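Local coordinates for aspartokinase (Synechocystis, PDB 3L76), which probably phosphorylates the side-chain carboxylate of aspartate with ATP, an early step toward lysine and threonine, and carries ACT domains that bind these two amino acids, at residues I4-G9 with Q24-T29; S35-V40 with V131-F136; S41-S46 with E74-A79; F170-T175 with V229-W234; M194-C199 with G239-A244. All blocks are in the same frame, centred on the assembly; numbering follows the deposited sequence. Where two conformers were deposited one is given.

Overall arrangement
All five contacts belong to the kinase portion of the chain and show how one central sheet is assembled. Contact 1, first along the chain, lays helix 16-31 on strand 3-8, which pairs with 35-40 on one side and 170-175 on the other. Contact 2 extends the sheet from 35-40 to 130-138, and contact 4 from 170-175 to 228-232; their centres are about 15 Å apart. Contact 3, nested in the loop closed by contact 2, sets the chain after strand 35-40 against helix 63-87. Contacts 4 and 5 come last, interleaved, and meet where strands 228-232 and 240-243 pair. Contact 5, about 28 Å from contact 3 between centres, carries the sheet toward the ACT-domain portion.

Contact 1 of 5, residues I4-G9 with Q24-T29; sequences IVQKFG and QRIKRT
Strand 4-8, with I4, Q6 and F8 directed at the helical residues 24-29, runs almost exactly antiparallel to that helix, at 172° and with the axes 11.6 Å apart. Three side chains of the strand bridge this distance. Q6, with CG anti to its carbonyl carbon (chi1 -58°) and the chain extended beyond, meets T29 tip to tip, NE2 touching T29 OG1 at 3.6 Å. Within the helix, T29 OG1 donates to R25 O at 2.9 Å from above the carbonyl plane, and the same oxygen also accepts T29 N, so one carbonyl serves two donors. The Q6 amide has a weak bond to E172 on the next strand, while its OE1 slides past I26 CG1 at 4.0 Å. Apolar contacts lie to either side of the amide. I4 CD1 touches T29 CG2 at 4.1 Å, and F8 CE1 meets I26 CD1 at 4.2 Å, the methyl coming obliquely to a ring that is stacked on Y174. L36 of the following strand packs on both I26 and T29. Strands 3-8 and 35-40 are parallel neighbours, and with helix 16-31 linking them they form a beta-alpha-beta unit within the amino acid kinase domain.

Contact 2 of 5, residues S35-V40 with V131-F136; sequences SLVVVV and VVVAGF
The flat groups joining V38 to V131 and V133 are peptides rather than rings, and the valines between them sort onto the two faces of the sheet: V37, V39, V131 and V133 on one, V38 and V132 on the other. At the facing edges of the parallel strands, V38 is gripped twice. Its N donates to V131 O at 2.9 Å and its O accepts V133 N at 2.9 Å, the latter with a nearly straight N-H...O angle of 169°. The bond from V131 N to L36 O is weak. Weaker CA-H...O contacts fill in between, V37 CA lying 3.3 Å from V131 O. On the first face V37 CG1 meets V133 CG1 at 4.3 Å, and L162 and L166 of helix 154-166 pack over this side. On the other, V132 sets CG1 anti to its backbone N (chi1 175°), where it meets V40 CG2 at 4.1 Å as the two side chains cross obliquely; its second methyl, CG2, lies 4.2 Å from V38 CB. I78 and L81 of helix 63-87 pack here. Sheet and flanking helices make the layered alpha-beta-alpha core of the kinase domain. Chemically the labour is divided: backbone amides and carbonyls supply the directional bonds and fix the register, while buried aliphatic side chains, without charge or polar group, supply apolar packing on both faces.

Contact 3 of 5, residues S41-S46 with E74-A79; sequences SAMGKS and EQVSIA
S77, whose CB is directed at the loop 41-46, meets S41, A42 and M43 and is the side chain round which the contact turns. With OG anti to its carbonyl carbon and beside its own N (chi1 -58°), the hydroxyl lies against the helix wall, where it is hydrogen-bonded to G73 O one turn back. From that position OG approaches the loop backbone, standing 3.2 Å from S41 O and 3.6 Å from A42 CA. M43 comes to the same oxygen with its CG, 3.4 Å from S77 OG, and then runs on to V76, whose CG2 is a loose 4.5 Å from M43 SD. E74 approaches from the preceding turn: its chain bends at chi2 and brings the carboxylate alongside S41 and A42, with OE2 3.8 Å from A42 N, too far for a bond. A42 CB lies 4.0 Å from E74 N. The loop is the link that leaves strand 35-40 of the amino acid kinase fold at its C-terminal end and leads into helix 46-57; in this family the ends of such strands border the substrate cleft, so a place near the active site is likely. K45 occupies the N-cap position of that helix, in a turn whose detailed geometry is doubtful. S41 directs its CB away from helix 74-79, and its OG bonds with S155 and K7. Beyond the helix lies the second subunit, whose Q75 is hydrogen-bonded to Q75 of this chain.

Contact 4 of 5, residues F170-T175 with V229-W234; sequences FCEIYT and VVRSSW
Strands 170-175 and 229-232 form a parallel pair in the kinase sheet, with E172, Y174, V229 and R231 on one face and I173 and V230 on the other. The firm rungs are in the middle: I173 N donates to V229 O at 2.7 Å, and R231 N to I173 O at 3.1 Å with an angle of 172°. The bonds flanking them, V229 N to C171 O and T175 N to R231 O, are bent and weak. Past the strand end, S233 N donates to T175 O, and the ring of W234 turns its edge to the same oxygen, CZ3 lying 3.5 Å from T175 O. T175 has OG1 anti to its backbone N (chi1 174°), which leaves CG2 between N and the carbonyl carbon, 4.2 Å from V230 CG1. Among the side chains E172 is central. Its OE1 lies 3.1 Å above the R231 guanidinium plane and 3.4 Å from R231 NH1, with carboxylate and guanidinium 80° apart. The salt bridge is therefore one of charge alone, with no N-H aimed at the oxygen; R231 was modelled in two conformers, so this pairing is tentative. Y174 OH adds a weak bond to E172 OE1 at 2.8 Å. The tyrosine and R231 run side by side in the same direction, Y174 CE2 4.0 Å from R231 CB. S233 OG bonds with S12, and S233 O accepts from R25. Strand 170-175 thereby sits between 3-8 and 228-232, three neighbouring parallel strands in the central sheet characteristic of the amino acid kinase family.

Contact 5 of 5, residues M194-C199 with G239-A244; sequences MAEITC and GTKVVA
T240 meets M194 because its first torsion (chi1 -58°) sets OG1 anti to its own carbonyl carbon, from where the hydroxyl donates to M194 O at 2.7 Å; the same OG1 is also bonded to I180 N. I197 has CG1 anti to its backbone N (chi1 -172°), which leaves CG2 to lie beside V242 CG2 at 3.8 Å, both side chains pointing the same way. C199 turns SG so that it rests 3.9 Å from V242 CG1 and equally far from A244 CB. Between these groups four regular backbone bonds hold the parallel strands, among them V243 N to I197 O at 2.8 Å and I197 N to K241 O at 2.9 Å. On the more exposed face E196 and K241 run side by side without ion contact, OE2 and NZ being 4.9 Å apart, though their opposite charges may attract weakly. The E196 chain passes at a slant to V243, CD 3.8 Å from V243 CG2. T198 N-caps helix 199-204 through the amide of E201 and also bonds to S535, in an ACT-domain range, while R436 touches M194 and I197. Beneath V242 and C199 lies V218 of helix 215-224, and strand 240-243 pairs on its other edge, antiparallel, with strand 228-232.

Contact 1 of 5, residues I4-G9 with Q24-T29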
# COMPACT_ATOMS: atom_id res chain seq x y z
N ILE A 4 2.41 -8.30 26.63
CA ILE A 4 1.15 -8.75 26.05
C ILE A 4 1.11 -8.43 24.56
O ILE A 4 1.35 -7.29 24.16
CB ILE A 4 -0.04 -8.02 26.71
CG1 ILE A 4 -0.03 -8.22 28.22
CG2 ILE A 4 -1.36 -8.47 26.12
CD1 ILE A 4 -1.07 -7.39 28.94
N VAL A 5 0.82 -9.44 23.73
CA VAL A 5 0.56 -9.19 22.32
C VAL A 5 -0.95 -9.13 22.11
O VAL A 5 -1.66 -10.08 22.41
CB VAL A 5 1.11 -10.30 21.42
CG1 VAL A 5 0.83 -9.97 19.95
CG2 VAL A 5 2.61 -10.52 21.67
N GLN A 6 -1.44 -8.00 21.60
CA GLN A 6 -2.86 -7.86 21.28
C GLN A 6 -3.08 -7.78 19.77
O GLN A 6 -2.26 -7.24 19.04
CB GLN A 6 -3.46 -6.63 21.96
CG GLN A 6 -3.34 -6.61 23.48
CD GLN A 6 -4.04 -5.42 24.11
OE1 GLN A 6 -4.47 -4.50 23.41
NE2 GLN A 6 -4.14 -5.42 25.43
N LYS A 7 -4.19 -8.35 19.31
CA LYS A 7 -4.56 -8.27 17.90
C LYS A 7 -5.99 -7.79 17.79
O LYS A 7 -6.83 -8.16 18.60
CB LYS A 7 -4.38 -9.61 17.18
CG LYS A 7 -5.68 -10.21 16.64
CD LYS A 7 -5.83 -10.08 15.12
CE LYS A 7 -7.20 -10.60 14.69
NZ LYS A 7 -7.39 -10.72 13.22
N PHE A 8 -6.24 -6.94 16.80
CA PHE A 8 -7.57 -6.38 16.57
C PHE A 8 -7.99 -6.61 15.14
O PHE A 8 -7.27 -6.25 14.20
CB PHE A 8 -7.58 -4.88 16.89
CG PHE A 8 -7.35 -4.57 18.34
CD1 PHE A 8 -6.07 -4.37 18.83
CD2 PHE A 8 -8.42 -4.46 19.22
CE1 PHE A 8 -5.85 -4.07 20.17
CE2 PHE A 8 -8.22 -4.17 20.56
CZ PHE A 8 -6.94 -3.97 21.04
N GLY A 9 -9.16 -7.22 14.97
CA GLY A 9 -9.67 -7.54 13.65
C GLY A 9 -10.28 -6.36 12.93
O GLY A 9 -10.39 -5.27 13.49
N GLN A 24 -7.71 3.84 23.17
CA GLN A 24 -7.99 4.11 24.56
C GLN A 24 -7.64 2.91 25.42
O GLN A 24 -6.89 3.03 26.39
CB GLN A 24 -9.46 4.50 24.75
CG GLN A 24 -9.67 5.68 25.69
CD GLN A 24 -8.92 6.93 25.23
OE1 GLN A 24 -9.07 7.37 24.09
NE2 GLN A 24 -8.12 7.49 26.12
N ARG A 25 -8.18 1.74 25.06
CA ARG A 25 -7.94 0.52 25.82
C ARG A 25 -6.46 0.16 25.89
O ARG A 25 -5.96 -0.24 26.94
CB ARG A 25 -8.72 -0.67 25.25
CG ARG A 25 -8.38 -1.98 25.96
CD ARG A 25 -8.72 -3.20 25.11
NE ARG A 25 -10.14 -3.22 24.75
CZ ARG A 25 -11.09 -3.76 25.50
NH1 ARG A 25 -10.80 -4.32 26.66
NH2 ARG A 25 -12.36 -3.73 25.08
N ILE A 26 -5.76 0.28 24.76
CA ILE A 26 -4.33 0.03 24.74
C ILE A 26 -3.64 0.90 25.78
O ILE A 26 -2.88 0.40 26.61
CB ILE A 26 -3.71 0.29 23.35
CG1 ILE A 26 -4.35 -0.61 22.30
CG2 ILE A 26 -2.21 0.05 23.38
CD1 ILE A 26 -3.73 -0.47 20.92
N LYS A 27 -3.93 2.20 25.75
CA LYS A 27 -3.38 3.12 26.74
C LYS A 27 -3.65 2.62 28.17
O LYS A 27 -2.72 2.52 28.98
CB LYS A 27 -3.94 4.53 26.55
N ARG A 28 -4.91 2.31 28.46
CA ARG A 28 -5.29 1.80 29.78
C ARG A 28 -4.47 0.56 30.14
O ARG A 28 -3.99 0.43 31.27
CB ARG A 28 -6.78 1.49 29.87
CG ARG A 28 -7.71 2.59 29.36
CD ARG A 28 -9.14 2.42 29.88
NE ARG A 28 -9.59 1.03 29.81
CZ ARG A 28 -10.37 0.54 28.86
NH1 ARG A 28 -10.81 1.33 27.88
NH2 ARG A 28 -10.72 -0.75 28.88
N THR A 29 -4.31 -0.33 29.16
CA THR A 29 -3.53 -1.56 29.33
C THR A 29 -2.07 -1.27 29.69
O THR A 29 -1.50 -1.90 30.58
CB THR A 29 -3.54 -2.42 28.04
OG1 THR A 29 -4.88 -2.80 27.71
CG2 THR A 29 -2.68 -3.66 28.24

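Contact 2 of 5, residues S35-V40 with V131-F136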
# COMPACT_ATOMS: atom_id res chain seq x y z
N SER A 35 3.79 -3.99 28.77
CA SER A 35 4.35 -3.65 27.47
C SER A 35 3.49 -4.28 26.38
O SER A 35 3.09 -5.44 26.48
CB SER A 35 5.78 -4.16 27.38
OG SER A 35 6.56 -3.64 28.44
N LEU A 36 3.20 -3.51 25.33
CA LEU A 36 2.24 -3.95 24.33
C LEU A 36 2.76 -3.99 22.90
O LEU A 36 3.29 -3.00 22.40
CB LEU A 36 0.98 -3.08 24.38
CG LEU A 36 -0.12 -3.64 25.28
CD1 LEU A 36 0.30 -3.56 26.73
CD2 LEU A 36 -1.42 -2.90 25.05
N VAL A 37 2.61 -5.16 22.26
CA VAL A 37 2.79 -5.30 20.82
C VAL A 37 1.43 -5.52 20.17
O VAL A 37 0.71 -6.45 20.53
CB VAL A 37 3.71 -6.48 20.47
CG1 VAL A 37 3.73 -6.70 18.96
CG2 VAL A 37 5.12 -6.22 21.00
N VAL A 38 1.07 -4.65 19.23
CA VAL A 38 -0.25 -4.71 18.62
C VAL A 38 -0.22 -5.09 17.14
O VAL A 38 0.53 -4.53 16.35
CB VAL A 38 -1.00 -3.38 18.79
CG1 VAL A 38 -2.35 -3.45 18.10
CG2 VAL A 38 -1.19 -3.06 20.25
N VAL A 39 -1.05 -6.07 16.80
CA VAL A 39 -1.28 -6.48 15.43
C VAL A 39 -2.67 -5.98 15.03
O VAL A 39 -3.62 -6.10 15.79
CB VAL A 39 -1.28 -8.01 15.28
CG1 VAL A 39 -1.72 -8.39 13.88
CG2 VAL A 39 0.10 -8.60 15.60
N VAL A 40 -2.78 -5.40 13.84
CA VAL A 40 -4.06 -4.86 13.41
C VAL A 40 -4.37 -5.37 12.02
O VAL A 40 -3.47 -5.50 11.19
CB VAL A 40 -4.05 -3.31 13.39
CG1 VAL A 40 -5.45 -2.76 13.23
CG2 VAL A 40 -3.42 -2.76 14.66
N VAL A 131 4.59 -0.98 20.35
CA VAL A 131 4.91 -1.21 18.96
C VAL A 131 3.77 -1.87 18.21
O VAL A 131 3.27 -2.93 18.57
CB VAL A 131 6.32 -1.83 18.70
CG1 VAL A 131 7.14 -2.07 19.97
CG2 VAL A 131 6.32 -2.93 17.66
N VAL A 132 3.34 -1.17 17.17
CA VAL A 132 2.22 -1.57 16.37
C VAL A 132 2.80 -2.04 15.05
O VAL A 132 3.53 -1.29 14.40
CB VAL A 132 1.31 -0.39 16.12
CG1 VAL A 132 0.18 -0.76 15.17
CG2 VAL A 132 0.78 0.14 17.46
N VAL A 133 2.51 -3.29 14.68
CA VAL A 133 3.20 -3.87 13.54
C VAL A 133 2.31 -4.33 12.42
O VAL A 133 1.13 -4.61 12.60
CB VAL A 133 4.22 -5.03 13.89
CG1 VAL A 133 4.92 -4.89 15.22
CG2 VAL A 133 3.69 -6.41 13.57
N ALA A 134 2.92 -4.40 11.24
CA ALA A 134 2.24 -4.85 10.04
C ALA A 134 3.26 -5.16 8.95
O ALA A 134 4.12 -4.34 8.61
CB ALA A 134 1.25 -3.81 9.56
N GLY A 135 3.17 -6.37 8.42
CA GLY A 135 4.02 -6.78 7.32
C GLY A 135 5.29 -7.50 7.72
O GLY A 135 5.84 -7.32 8.81
N PHE A 136 5.76 -8.34 6.81
CA PHE A 136 7.07 -8.94 6.91
C PHE A 136 7.70 -8.78 5.55
O PHE A 136 7.01 -8.49 4.58
CB PHE A 136 6.98 -10.44 7.24
CG PHE A 136 6.18 -10.75 8.47
CD1 PHE A 136 6.77 -10.69 9.72
CD2 PHE A 136 4.84 -11.09 8.37
CE1 PHE A 136 6.03 -10.96 10.85
CE2 PHE A 136 4.11 -11.37 9.49
CZ PHE A 136 4.71 -11.30 10.74

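Contact 3 of 5, residues S41-S46 with E74-A79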
# COMPACT_ATOMS: atom_id res chain seq x y z
N SER A 41 -5.64 -5.66 11.77
CA SER A 41 -6.08 -6.07 10.45
C SER A 41 -6.42 -4.85 9.62
O SER A 41 -6.63 -3.77 10.16
CB SER A 41 -7.31 -6.97 10.55
OG SER A 41 -7.00 -8.16 11.24
N ALA A 42 -6.48 -5.01 8.30
CA ALA A 42 -7.01 -3.96 7.44
C ALA A 42 -8.38 -3.53 7.97
O ALA A 42 -9.05 -4.30 8.65
CB ALA A 42 -7.10 -4.43 6.01
N MET A 43 -8.79 -2.31 7.65
CA MET A 43 -9.91 -1.65 8.33
C MET A 43 -11.28 -2.34 8.36
O MET A 43 -11.91 -2.39 9.41
CB MET A 43 -10.06 -0.22 7.87
CG MET A 43 -8.98 0.68 8.41
SD MET A 43 -9.42 2.42 8.33
CE MET A 43 -10.86 2.49 9.37
N GLY A 44 -11.77 -2.85 7.25
CA GLY A 44 -13.10 -3.42 7.28
C GLY A 44 -13.34 -4.30 6.09
O GLY A 44 -12.53 -5.18 5.78
N LYS A 45 -14.46 -4.08 5.41
CA LYS A 45 -14.66 -4.70 4.12
C LYS A 45 -13.66 -4.07 3.15
O LYS A 45 -13.72 -4.29 1.95
CB LYS A 45 -16.10 -4.52 3.64
CG LYS A 45 -17.08 -5.61 4.11
CD LYS A 45 -17.54 -5.43 5.56
CE LYS A 45 -16.62 -6.13 6.56
NZ LYS A 45 -16.56 -7.61 6.37
N SER A 46 -12.74 -3.29 3.71
CA SER A 46 -11.71 -2.60 2.93
C SER A 46 -10.83 -3.57 2.14
O SER A 46 -10.31 -3.23 1.08
CB SER A 46 -10.83 -1.74 3.84
OG SER A 46 -10.13 -2.54 4.79
N GLU A 74 -3.39 -3.09 5.74
CA GLU A 74 -2.77 -3.30 7.04
C GLU A 74 -1.86 -2.12 7.37
O GLU A 74 -1.81 -1.66 8.51
CB GLU A 74 -1.96 -4.59 7.04
CG GLU A 74 -2.64 -5.73 6.30
CD GLU A 74 -2.69 -6.99 7.12
OE1 GLU A 74 -1.61 -7.45 7.57
OE2 GLU A 74 -3.81 -7.52 7.34
N GLN A 75 -1.16 -1.64 6.36
CA GLN A 75 -0.29 -0.49 6.57
C GLN A 75 -1.05 0.75 6.98
O GLN A 75 -0.59 1.47 7.86
CB GLN A 75 0.56 -0.19 5.34
CG GLN A 75 1.70 -1.14 5.13
CD GLN A 75 2.30 -0.96 3.76
OE1 GLN A 75 2.95 0.05 3.48
NE2 GLN A 75 2.09 -1.95 2.88
N VAL A 76 -2.20 1.02 6.35
CA VAL A 76 -2.90 2.27 6.69
C VAL A 76 -3.42 2.18 8.12
O VAL A 76 -3.39 3.16 8.87
CB VAL A 76 -4.04 2.72 5.69
CG1 VAL A 76 -3.90 2.08 4.32
CG2 VAL A 76 -5.44 2.53 6.28
N SER A 77 -3.83 0.99 8.51
CA SER A 77 -4.38 0.75 9.84
C SER A 77 -3.39 1.00 10.99
O SER A 77 -3.74 1.64 11.99
CB SER A 77 -4.97 -0.66 9.92
OG SER A 77 -5.98 -0.86 8.94
N ILE A 78 -2.17 0.48 10.88
CA ILE A 78 -1.18 0.72 11.93
C ILE A 78 -0.72 2.19 11.97
O ILE A 78 -0.37 2.70 13.04
CB ILE A 78 0.04 -0.23 11.82
CG1 ILE A 78 0.94 0.15 10.64
CG2 ILE A 78 -0.43 -1.70 11.71
CD1 ILE A 78 2.25 -0.63 10.60
N ALA A 79 -0.72 2.86 10.83
CA ALA A 79 -0.42 4.28 10.80
C ALA A 79 -1.50 5.03 11.57
O ALA A 79 -1.21 5.79 12.49
CB ALA A 79 -0.32 4.80 9.35

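Contact 4 of 5, residues F170-T175 with V229-W234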
# COMPACT_ATOMS: atom_id res chain seq x y z
N PHE A 170 1.06 -13.61 27.48
CA PHE A 170 -0.11 -14.14 26.78
C PHE A 170 -0.45 -13.33 25.54
O PHE A 170 0.18 -12.31 25.26
CB PHE A 170 -1.32 -14.27 27.71
CG PHE A 170 -1.60 -13.04 28.52
CD1 PHE A 170 -2.59 -12.15 28.12
CD2 PHE A 170 -0.88 -12.77 29.67
CE1 PHE A 170 -2.86 -11.01 28.87
CE2 PHE A 170 -1.14 -11.63 30.42
CZ PHE A 170 -2.13 -10.75 30.02
N CYS A 171 -1.45 -13.79 24.80
CA CYS A 171 -1.82 -13.20 23.53
C CYS A 171 -3.34 -13.09 23.46
O CYS A 171 -4.04 -14.08 23.66
CB CYS A 171 -1.28 -14.05 22.37
SG CYS A 171 -1.88 -13.58 20.76
N GLU A 172 -3.84 -11.89 23.18
CA GLU A 172 -5.27 -11.64 23.17
C GLU A 172 -5.77 -11.31 21.77
O GLU A 172 -5.22 -10.44 21.11
CB GLU A 172 -5.60 -10.48 24.10
CG GLU A 172 -4.95 -10.59 25.47
CD GLU A 172 -5.34 -9.45 26.40
OE1 GLU A 172 -6.49 -9.44 26.88
OE2 GLU A 172 -4.50 -8.57 26.65
N ILE A 173 -6.82 -12.01 21.32
CA ILE A 173 -7.42 -11.75 20.02
C ILE A 173 -8.74 -11.02 20.20
O ILE A 173 -9.70 -11.58 20.73
CB ILE A 173 -7.73 -13.05 19.24
CG1 ILE A 173 -6.50 -13.96 19.20
CG2 ILE A 173 -8.21 -12.72 17.84
CD1 ILE A 173 -5.41 -13.49 18.29
N TYR A 174 -8.79 -9.77 19.76
CA TYR A 174 -9.99 -8.96 19.92
C TYR A 174 -10.86 -8.97 18.67
O TYR A 174 -10.36 -8.95 17.55
CB TYR A 174 -9.63 -7.52 20.31
CG TYR A 174 -9.07 -7.42 21.70
CD1 TYR A 174 -7.71 -7.58 21.94
CD2 TYR A 174 -9.90 -7.20 22.79
CE1 TYR A 174 -7.19 -7.50 23.22
CE2 TYR A 174 -9.39 -7.11 24.08
CZ TYR A 174 -8.03 -7.26 24.28
OH TYR A 174 -7.50 -7.19 25.54
N THR A 175 -12.17 -9.02 18.90
CA THR A 175 -13.12 -9.21 17.82
C THR A 175 -14.51 -8.76 18.24
O THR A 175 -14.71 -8.36 19.39
CB THR A 175 -13.16 -10.68 17.39
OG1 THR A 175 -14.20 -10.87 16.43
CG2 THR A 175 -13.41 -11.58 18.60
N VAL A 229 -6.52 -15.66 24.34
CA VAL A 229 -7.78 -15.15 24.83
C VAL A 229 -8.60 -14.52 23.71
O VAL A 229 -8.15 -13.57 23.07
CB VAL A 229 -7.57 -14.06 25.89
CG1 VAL A 229 -8.89 -13.71 26.54
CG2 VAL A 229 -6.57 -14.50 26.94
N VAL A 230 -9.80 -15.05 23.49
CA VAL A 230 -10.75 -14.47 22.56
C VAL A 230 -11.68 -13.57 23.33
O VAL A 230 -12.45 -14.03 24.18
CB VAL A 230 -11.55 -15.57 21.84
CG1 VAL A 230 -12.56 -14.95 20.87
CG2 VAL A 230 -10.60 -16.48 21.10
N ARG A 231 -11.61 -12.27 23.06
CA ARG A 231 -12.40 -11.28 23.78
C ARG A 231 -13.13 -10.38 22.79
O ARG A 231 -12.96 -10.52 21.58
CB ARG A 231 -11.52 -10.43 24.70
CG ARG A 231 -10.99 -11.17 25.92
CD ARG A 231 -9.66 -10.60 26.39
NE ARG A 231 -9.79 -9.63 27.47
CZ ARG A 231 -9.30 -9.81 28.69
NH1 ARG A 231 -8.64 -10.92 28.99
NH2 ARG A 231 -9.46 -8.86 29.61
N SER A 232 -13.94 -9.47 23.31
CA SER A 232 -14.64 -8.50 22.48
C SER A 232 -14.14 -7.10 22.75
O SER A 232 -13.78 -6.78 23.88
CB SER A 232 -16.13 -8.54 22.74
OG SER A 232 -16.76 -7.45 22.08
N SER A 233 -14.14 -6.26 21.71
CA SER A 233 -13.67 -4.89 21.80
C SER A 233 -14.69 -3.95 22.44
O SER A 233 -14.33 -2.98 23.10
CB SER A 233 -13.30 -4.36 20.41
OG SER A 233 -12.52 -5.31 19.70
N TRP A 234 -15.97 -4.24 22.22
CA TRP A 234 -17.05 -3.40 22.73
C TRP A 234 -17.44 -3.78 24.15
O TRP A 234 -18.56 -3.54 24.59
CB TRP A 234 -18.27 -3.50 21.81
CG TRP A 234 -18.01 -3.03 20.41
CD1 TRP A 234 -18.40 -1.84 19.87
CD2 TRP A 234 -17.30 -3.73 19.39
NE1 TRP A 234 -17.97 -1.76 18.56
CE2 TRP A 234 -17.29 -2.91 18.24
CE3 TRP A 234 -16.66 -4.97 19.33
CZ2 TRP A 234 -16.68 -3.29 17.05
CZ3 TRP A 234 -16.05 -5.34 18.15
CH2 TRP A 234 -16.07 -4.50 17.02

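Contact 5 of 5, residues M194-C199 with G239-A244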
# COMPACT_ATOMS: atom_id res chain seq x y z
N MET A 194 -18.18 -19.96 26.64
CA MET A 194 -17.13 -20.74 27.28
C MET A 194 -16.18 -19.83 28.01
O MET A 194 -15.75 -18.80 27.48
CB MET A 194 -16.34 -21.54 26.24
CG MET A 194 -17.16 -22.51 25.43
SD MET A 194 -16.11 -23.49 24.33
CE MET A 194 -17.34 -24.50 23.50
N ALA A 195 -15.83 -20.21 29.23
CA ALA A 195 -14.76 -19.50 29.93
C ALA A 195 -13.41 -20.00 29.42
O ALA A 195 -12.53 -19.21 29.08
CB ALA A 195 -14.87 -19.71 31.43
N GLU A 196 -13.28 -21.32 29.34
CA GLU A 196 -12.05 -21.97 28.94
C GLU A 196 -12.31 -22.99 27.86
O GLU A 196 -13.35 -23.64 27.84
CB GLU A 196 -11.41 -22.71 30.13
CG GLU A 196 -10.51 -21.85 30.99
CD GLU A 196 -9.62 -22.67 31.90
OE1 GLU A 196 -9.70 -23.92 31.82
OE2 GLU A 196 -8.85 -22.08 32.68
N ILE A 197 -11.35 -23.15 26.96
CA ILE A 197 -11.37 -24.24 26.00
C ILE A 197 -9.93 -24.61 25.69
O ILE A 197 -9.06 -23.73 25.68
CB ILE A 197 -12.12 -23.86 24.71
CG1 ILE A 197 -12.29 -25.10 23.82
CG2 ILE A 197 -11.38 -22.76 23.95
CD1 ILE A 197 -13.02 -24.86 22.51
N THR A 198 -9.65 -25.89 25.46
CA THR A 198 -8.29 -26.30 25.12
C THR A 198 -8.00 -26.06 23.64
O THR A 198 -8.90 -26.05 22.81
CB THR A 198 -7.97 -27.78 25.47
OG1 THR A 198 -8.61 -28.66 24.55
CG2 THR A 198 -8.40 -28.12 26.89
N CYS A 199 -6.73 -25.84 23.32
CA CYS A 199 -6.31 -25.72 21.94
C CYS A 199 -6.89 -26.88 21.14
O CYS A 199 -7.53 -26.69 20.11
CB CYS A 199 -4.78 -25.71 21.83
SG CYS A 199 -4.01 -24.21 22.51
N GLY A 239 -13.90 -12.84 28.36
CA GLY A 239 -13.79 -13.52 27.09
C GLY A 239 -13.50 -14.99 27.28
O GLY A 239 -13.69 -15.54 28.36
N THR A 240 -13.05 -15.65 26.22
CA THR A 240 -12.77 -17.08 26.27
C THR A 240 -11.27 -17.38 26.20
O THR A 240 -10.58 -17.02 25.25
CB THR A 240 -13.49 -17.83 25.13
OG1 THR A 240 -14.90 -17.61 25.22
CG2 THR A 240 -13.20 -19.32 25.23
N LYS A 241 -10.77 -18.05 27.24
CA LYS A 241 -9.37 -18.40 27.35
C LYS A 241 -9.07 -19.70 26.61
O LYS A 241 -9.67 -20.74 26.87
CB LYS A 241 -9.01 -18.53 28.83
CG LYS A 241 -7.54 -18.77 29.11
CD LYS A 241 -7.28 -18.80 30.61
CE LYS A 241 -7.99 -17.65 31.29
NZ LYS A 241 -7.43 -17.39 32.65
N VAL A 242 -8.14 -19.64 25.66
CA VAL A 242 -7.73 -20.83 24.93
C VAL A 242 -6.44 -21.39 25.53
O VAL A 242 -5.37 -20.81 25.41
CB VAL A 242 -7.58 -20.56 23.43
CG1 VAL A 242 -7.07 -21.80 22.72
CG2 VAL A 242 -8.90 -20.12 22.84
N VAL A 243 -6.57 -22.54 26.17
CA VAL A 243 -5.58 -23.04 27.11
C VAL A 243 -4.66 -24.10 26.48
O VAL A 243 -5.10 -24.96 25.73
CB VAL A 243 -6.30 -23.62 28.35
CG1 VAL A 243 -5.33 -24.32 29.29
CG2 VAL A 243 -7.06 -22.53 29.05
N ALA A 244 -3.38 -24.03 26.82
CA ALA A 244 -2.38 -24.89 26.20
C ALA A 244 -1.62 -25.69 27.26
O ALA A 244 -1.68 -25.38 28.44
CB ALA A 244 -1.41 -24.03 25.37